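Long-range contacts in Ycf54-like protein (Synechocystis sp. PCC 6803, PDB 5M2P), which probably acts as a component of the Mg-protoporphyrin IX monomethylester cyclase, supporting protochlorophyllide formation in chlorophyll biosynthesis: residues Y8-Q14 / K67-S73; W44-A50 / L105-D109. The contacts are given in a common frame with arbitrary orientation. Residue numbers count along the deposited sequence, not the author numbering.

Both contacts reach the same four-stranded antiparallel sheet, ordered 43-47, 68-73, 5-13, 90-96, and their centres lie about 8 Å apart. Contact 1 joins the two central strands near the middle of the chain; contact 2 lies nearer the surface, where the C-terminal tail meets outer strand 43-47 and the turn after it. Along the chain the segments alternate: 8-14, 44-50, 67-73, 105-109. Strand 68-73 links the contacts directly, with Gln48 N 2.8 Å from Asn68 O and Val46 N 2.8 Å from Ala70 O, both probable hydrogen bonds. The central strand pair is thus continued by strand 43-47, against which the C-terminal tail packs while bonding to the turn that follows.

Contact 1: residues Y8-Q14 / K67-S73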
loop_
_atom_site.group_PDB
_atom_site.type_symbol
_atom_site.label_atom_id
_atom_site.label_comp_id
_atom_site.label_asym_id
_atom_site.label_seq_id
_atom_site.Cartn_x
_atom_site.Cartn_y
_atom_site.Cartn_z
ATOM N N TYR A 8 3.799 -1.079 6.115
ATOM C CA TYR A 8 4.247 0.167 5.543
ATOM C C TYR A 8 3.406 0.410 4.309
ATOM O O TYR A 8 3.061 -0.545 3.613
ATOM C CB TYR A 8 5.751 0.069 5.166
ATOM C CG TYR A 8 6.589 -0.330 6.327
ATOM C CD1 TYR A 8 7.017 0.610 7.246
ATOM C CD2 TYR A 8 6.897 -1.656 6.558
ATOM C CE1 TYR A 8 7.733 0.231 8.361
ATOM C CE2 TYR A 8 7.610 -2.053 7.673
ATOM C CZ TYR A 8 8.016 -1.106 8.585
ATOM O OH TYR A 8 8.728 -1.479 9.703
ATOM N N TYR A 9 3.104 1.673 4.007
ATOM C CA TYR A 9 2.264 1.973 2.870
ATOM C C TYR A 9 2.761 3.175 2.095
ATOM O O TYR A 9 3.380 4.095 2.644
ATOM C CB TYR A 9 0.781 2.179 3.268
ATOM C CG TYR A 9 0.513 3.440 4.053
ATOM C CD1 TYR A 9 0.329 4.663 3.407
ATOM C CD2 TYR A 9 0.527 3.445 5.446
ATOM C CE1 TYR A 9 0.148 5.828 4.119
ATOM C CE2 TYR A 9 0.309 4.608 6.174
ATOM C CZ TYR A 9 0.138 5.808 5.505
ATOM O OH TYR A 9 -0.026 6.965 6.216
ATOM N N ALA A 10 2.395 3.142 0.816
ATOM C CA ALA A 10 2.472 4.287 -0.084
ATOM C C ALA A 10 1.066 4.468 -0.669
ATOM O O ALA A 10 0.567 3.567 -1.324
ATOM C CB ALA A 10 3.494 4.026 -1.191
ATOM N N LEU A 11 0.459 5.618 -0.414
ATOM C CA LEU A 11 -0.900 5.918 -0.848
ATOM C C LEU A 11 -0.878 6.884 -2.015
ATOM O O LEU A 11 -0.240 7.921 -1.941
ATOM C CB LEU A 11 -1.649 6.550 0.309
ATOM C CG LEU A 11 -3.140 6.775 0.065
ATOM C CD1 LEU A 11 -3.914 5.493 0.202
ATOM C CD2 LEU A 11 -3.654 7.778 1.065
ATOM N N ALA A 12 -1.570 6.521 -3.079
ATOM C CA ALA A 12 -1.671 7.298 -4.287
ATOM C C ALA A 12 -3.151 7.572 -4.589
ATOM O O ALA A 12 -4.038 6.903 -4.065
ATOM C CB ALA A 12 -1.117 6.488 -5.454
ATOM N N SER A 13 -3.399 8.500 -5.507
ATOM C CA SER A 13 -4.717 8.602 -6.115
ATOM C C SER A 13 -4.864 7.466 -7.126
ATOM O O SER A 13 -3.906 6.997 -7.714
ATOM C CB SER A 13 -4.911 9.955 -6.800
ATOM O OG SER A 13 -4.087 10.048 -7.958
ATOM N N GLN A 14 -6.107 7.032 -7.356
ATOM C CA GLN A 14 -6.371 6.072 -8.421
ATOM C C GLN A 14 -5.965 6.633 -9.786
ATOM O O GLN A 14 -5.393 5.936 -10.589
ATOM C CB GLN A 14 -7.835 5.629 -8.363
ATOM C CG GLN A 14 -8.075 4.812 -7.078
ATOM C CD GLN A 14 -9.514 4.407 -6.898
ATOM O OE1 GLN A 14 -10.268 4.302 -7.876
ATOM N NE2 GLN A 14 -9.898 4.190 -5.659
ATOM N N LYS A 67 -10.326 9.238 -4.341
ATOM C CA LYS A 67 -10.301 7.873 -4.828
ATOM C C LYS A 67 -8.837 7.498 -4.728
ATOM O O LYS A 67 -7.994 8.038 -5.457
ATOM C CB LYS A 67 -10.822 7.777 -6.265
ATOM C CG LYS A 67 -12.291 8.160 -6.392
ATOM C CD LYS A 67 -12.954 7.522 -7.603
ATOM C CE LYS A 67 -12.851 8.373 -8.852
ATOM N NZ LYS A 67 -13.894 8.026 -9.873
ATOM N N ASN A 68 -8.542 6.639 -3.761
ATOM C CA ASN A 68 -7.165 6.329 -3.434
ATOM C C ASN A 68 -6.879 4.841 -3.478
ATOM O O ASN A 68 -7.786 4.011 -3.583
ATOM C CB ASN A 68 -6.774 6.981 -2.114
ATOM C CG ASN A 68 -7.700 6.631 -0.985
ATOM O OD1 ASN A 68 -7.794 5.487 -0.572
ATOM N ND2 ASN A 68 -8.336 7.647 -0.426
ATOM N N VAL A 69 -5.594 4.523 -3.414
ATOM C CA VAL A 69 -5.110 3.170 -3.599
ATOM C C VAL A 69 -3.743 3.107 -2.931
ATOM O O VAL A 69 -2.945 4.031 -3.082
ATOM C CB VAL A 69 -5.004 2.773 -5.084
ATOM C CG1 VAL A 69 -4.332 3.844 -5.902
ATOM C CG2 VAL A 69 -4.349 1.406 -5.282
ATOM N N ALA A 70 -3.517 2.062 -2.136
ATOM C CA ALA A 70 -2.240 1.904 -1.452
ATOM C C ALA A 70 -1.455 0.723 -1.962
ATOM O O ALA A 70 -1.996 -0.353 -2.237
ATOM C CB ALA A 70 -2.468 1.740 0.054
ATOM N N ILE A 71 -0.139 0.891 -1.970
ATOM C CA ILE A 71 0.780 -0.228 -1.987
ATOM C C ILE A 71 1.199 -0.453 -0.539
ATOM O O ILE A 71 1.664 0.463 0.134
ATOM C CB ILE A 71 2.010 0.030 -2.884
ATOM C CG1 ILE A 71 1.600 0.540 -4.271
ATOM C CG2 ILE A 71 2.841 -1.232 -2.991
ATOM C CD1 ILE A 71 0.676 -0.360 -5.027
ATOM N N VAL A 72 0.964 -1.661 -0.059
ATOM C CA VAL A 72 1.183 -2.037 1.344
ATOM C C VAL A 72 2.184 -3.165 1.365
ATOM O O VAL A 72 2.114 -4.085 0.560
ATOM C CB VAL A 72 -0.146 -2.519 1.967
ATOM C CG1 VAL A 72 0.032 -2.932 3.425
ATOM C CG2 VAL A 72 -1.196 -1.441 1.801
ATOM N N SER A 73 3.085 -3.147 2.337
ATOM C CA SER A 73 3.996 -4.272 2.498
ATOM C C SER A 73 4.491 -4.354 3.915
ATOM O O SER A 73 4.608 -3.339 4.597
ATOM C CB SER A 73 5.214 -4.098 1.583
ATOM O OG SER A 73 6.082 -5.203 1.606
#
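Small and branched side chains make the apolar centre of this antiparallel strand pair. Ala12 CB lies 4.2 Å from Val69 CG1, on the same sheet face as Ala10 and Ile71. On the other face Leu11, with chi1 t, brings CD1 to 4.0 Å from Ala70 CB, and Tyr9 CB is 4.4 Å from Val72 CG2. Tyr9 adopts chi1 p, and its ring leads away from strand 68-73.

The axes of 8-13 and 68-73 approach to 4.5 Å, with 153° between their N-to-C directions, in the regular alternation of hydrogen-bonded and non-hydrogen-bonded pairs. Three hydrogen-bonded pairs form: Tyr8 with Ser73, Ala10 with Ile71 and Ala12 with Val69. Ala10 N reaches Ile71 O at 2.9 Å and Ile71 N returns to Ala10 O at 2.8 Å; Ala12 N to Val69 O, at 2.8 Å, is almost straight. Between them CA-H...O contacts fill in, such as Tyr9 CA to Ile71 O at 3.2 Å.

At the polar edge the strand gives way to a helix: Ser13 is its N-cap, with OG bonded to Phe16 N. Gln14 N still donates to Lys67 O at 2.9 Å, and its side chain passes Val69 CG1 so that Gln14 NE2 can donate to Asn68 O at 3.0 Å, extending the pairing past the last strand residue.

Strand 43-47 flanks 68-73 and strand 90-96 flanks 5-13, so these are the two inner strands. Helix 76-86 packs on the Ala10-Ile71 face through Val82 and Phe78, while Phe51 meets the Tyr9 ring on the opposite face.

Contact 2: residues W44-A50 / L105-D109; sequences WQVIQPA and LASLD
The C-terminal tail packs here along an edge strand of the antiparallel sheet, joined to the turn after that strand by a single backbone bridge. Residues 44-47 are extended; Gln48 then takes a left-handed conformation (phi/psi 45/62) that ends the strand, and Pro49 (-62/135) leads into a 3-10 turn at Ala50. The 105-109 tail has no regular structure: Leu105 is at -102/6, Ala106 and Ser107 are extended, and Leu108 turns back at -85/-11.

In the bridge, Pro49 CA lies 4.6 Å from Ser107 CA. On one flank Leu108 N donates to Gln48 O at 2.8 Å, on the other Ala50 N to Ala106 O at 2.9 Å, nearly linear.

Trp44 and Val46 direct CB toward the tail. With Trp44 at chi1 m and Leu105 at m,t, Leu105 CD1 sits squarely over the Trp44 five-membered ring, 3.6 Å from its centroid, a CH-pi contact; Leu105 CD2 is 3.6 Å from Trp44 CE3 and 4.0 Å from Val46 CG2. Val46 CG1, chi1 t, lies 3.5 Å from Leu105 O. Farther along, Ala50 CB meets Ala106 CB at 4.0 Å and Leu108 CD2 at 3.8 Å. Gln48 sends its amide away from the tail to Asn68 N and Glu66 O, tying the turn to strand 68-73 and the residues before it.

At the tail's end, with chi1 t, Ser107 OG accepts from Asp109 N at 3.1 Å, an ST turn, and donates across to Ile47 O at 2.7 Å.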
loop_
_atom_site.group_PDB
_atom_site.type_symbol
_atom_site.label_atom_id
_atom_site.label_comp_id
_atom_site.label_asym_id
_atom_site.label_seq_id
_atom_site.Cartn_x
_atom_site.Cartn_y
_atom_site.Cartn_z
ATOM N N TRP A 44 1.059 -5.887 -1.388
ATOM C CA TRP A 44 -0.284 -5.913 -1.912
ATOM C C TRP A 44 -0.672 -4.520 -2.386
ATOM O O TRP A 44 -0.235 -3.521 -1.839
ATOM C CB TRP A 44 -1.287 -6.367 -0.842
ATOM C CG TRP A 44 -0.901 -7.613 -0.089
ATOM C CD1 TRP A 44 -1.246 -8.892 -0.391
ATOM C CD2 TRP A 44 -0.083 -7.682 1.078
ATOM N NE1 TRP A 44 -0.686 -9.744 0.508
ATOM C CE2 TRP A 44 0.023 -9.031 1.427
ATOM C CE3 TRP A 44 0.575 -6.729 1.867
ATOM C CZ2 TRP A 44 0.761 -9.458 2.532
ATOM C CZ3 TRP A 44 1.302 -7.151 2.958
ATOM C CH2 TRP A 44 1.373 -8.502 3.286
ATOM N N GLN A 45 -1.563 -4.472 -3.365
ATOM C CA GLN A 45 -2.182 -3.254 -3.775
ATOM C C GLN A 45 -3.622 -3.297 -3.294
ATOM O O GLN A 45 -4.348 -4.264 -3.584
ATOM C CB GLN A 45 -2.087 -3.098 -5.291
ATOM C CG GLN A 45 -2.801 -1.850 -5.804
ATOM C CD GLN A 45 -2.365 -1.444 -7.215
ATOM O OE1 GLN A 45 -1.195 -1.190 -7.458
ATOM N NE2 GLN A 45 -3.315 -1.359 -8.126
ATOM N N VAL A 46 -4.022 -2.277 -2.545
ATOM C CA VAL A 46 -5.337 -2.225 -1.907
ATOM C C VAL A 46 -6.050 -0.996 -2.417
ATOM O O VAL A 46 -5.610 0.121 -2.209
ATOM C CB VAL A 46 -5.207 -2.144 -0.360
ATOM C CG1 VAL A 46 -6.591 -2.117 0.290
ATOM C CG2 VAL A 46 -4.386 -3.303 0.185
ATOM N N ILE A 47 -7.186 -1.201 -3.071
ATOM C CA ILE A 47 -7.993 -0.110 -3.578
ATOM C C ILE A 47 -8.810 0.469 -2.416
ATOM O O ILE A 47 -9.395 -0.275 -1.616
ATOM C CB ILE A 47 -8.942 -0.586 -4.696
ATOM C CG1 ILE A 47 -8.148 -1.144 -5.878
ATOM C CG2 ILE A 47 -9.824 0.562 -5.147
ATOM C CD1 ILE A 47 -8.977 -1.944 -6.864
ATOM N N GLN A 48 -8.834 1.787 -2.301
ATOM C CA GLN A 48 -9.595 2.477 -1.280
ATOM C C GLN A 48 -9.418 1.824 0.104
ATOM O O GLN A 48 -10.397 1.388 0.746
ATOM C CB GLN A 48 -11.080 2.548 -1.656
ATOM C CG GLN A 48 -11.753 3.776 -1.067
ATOM C CD GLN A 48 -11.320 5.101 -1.693
ATOM O OE1 GLN A 48 -10.722 5.142 -2.758
ATOM N NE2 GLN A 48 -11.632 6.181 -1.014
ATOM N N PRO A 49 -8.182 1.815 0.613
ATOM C CA PRO A 49 -7.939 1.037 1.837
ATOM C C PRO A 49 -8.711 1.480 3.078
ATOM O O PRO A 49 -8.764 2.650 3.431
ATOM C CB PRO A 49 -6.449 1.259 2.096
ATOM C CG PRO A 49 -6.106 2.504 1.303
ATOM C CD PRO A 49 -6.949 2.397 0.058
ATOM N N ALA A 50 -9.258 0.492 3.782
ATOM C CA ALA A 50 -9.939 0.743 5.040
ATOM C C ALA A 50 -9.003 1.217 6.143
ATOM O O ALA A 50 -9.423 1.863 7.097
ATOM C CB ALA A 50 -10.635 -0.521 5.486
ATOM N N LEU A 105 -5.586 -5.273 4.747
ATOM C CA LEU A 105 -5.792 -5.328 3.309
ATOM C C LEU A 105 -7.223 -5.073 2.862
ATOM O O LEU A 105 -7.513 -5.160 1.676
ATOM C CB LEU A 105 -5.303 -6.669 2.750
ATOM C CG LEU A 105 -3.872 -7.009 3.172
ATOM C CD1 LEU A 105 -3.476 -8.341 2.556
ATOM C CD2 LEU A 105 -2.851 -5.923 2.810
ATOM N N ALA A 106 -8.109 -4.713 3.782
ATOM C CA ALA A 106 -9.516 -4.505 3.420
ATOM C C ALA A 106 -9.688 -3.219 2.616
ATOM O O ALA A 106 -9.030 -2.210 2.884
ATOM C CB ALA A 106 -10.394 -4.453 4.660
ATOM N N SER A 107 -10.607 -3.279 1.652
ATOM C CA SER A 107 -11.046 -2.146 0.861
ATOM C C SER A 107 -12.357 -1.607 1.421
ATOM O O SER A 107 -13.180 -2.369 1.969
ATOM C CB SER A 107 -11.242 -2.570 -0.585
ATOM O OG SER A 107 -11.756 -1.480 -1.341
ATOM N N LEU A 108 -12.576 -0.309 1.233
ATOM C CA LEU A 108 -13.845 0.295 1.633
ATOM C C LEU A 108 -14.890 0.152 0.564
ATOM O O LEU A 108 -16.068 0.414 0.814
ATOM C CB LEU A 108 -13.677 1.774 1.913
ATOM C CG LEU A 108 -12.860 2.052 3.173
ATOM C CD1 LEU A 108 -12.513 3.520 3.292
ATOM C CD2 LEU A 108 -13.594 1.562 4.436
ATOM N N ASP A 109 -14.475 -0.274 -0.619
ATOM C CA ASP A 109 -15.427 -0.506 -1.700
ATOM C C ASP A 109 -16.166 -1.831 -1.519
ATOM O O ASP A 109 -15.739 -2.689 -0.741
ATOM C CB ASP A 109 -14.704 -0.433 -3.043
ATOM C CG ASP A 109 -14.230 0.986 -3.387
ATOM O OD1 ASP A 109 -14.629 1.993 -2.735
ATOM O OD2 ASP A 109 -13.441 1.085 -4.337
ATOM O OXT ASP A 109 -17.201 -2.026 -2.152
#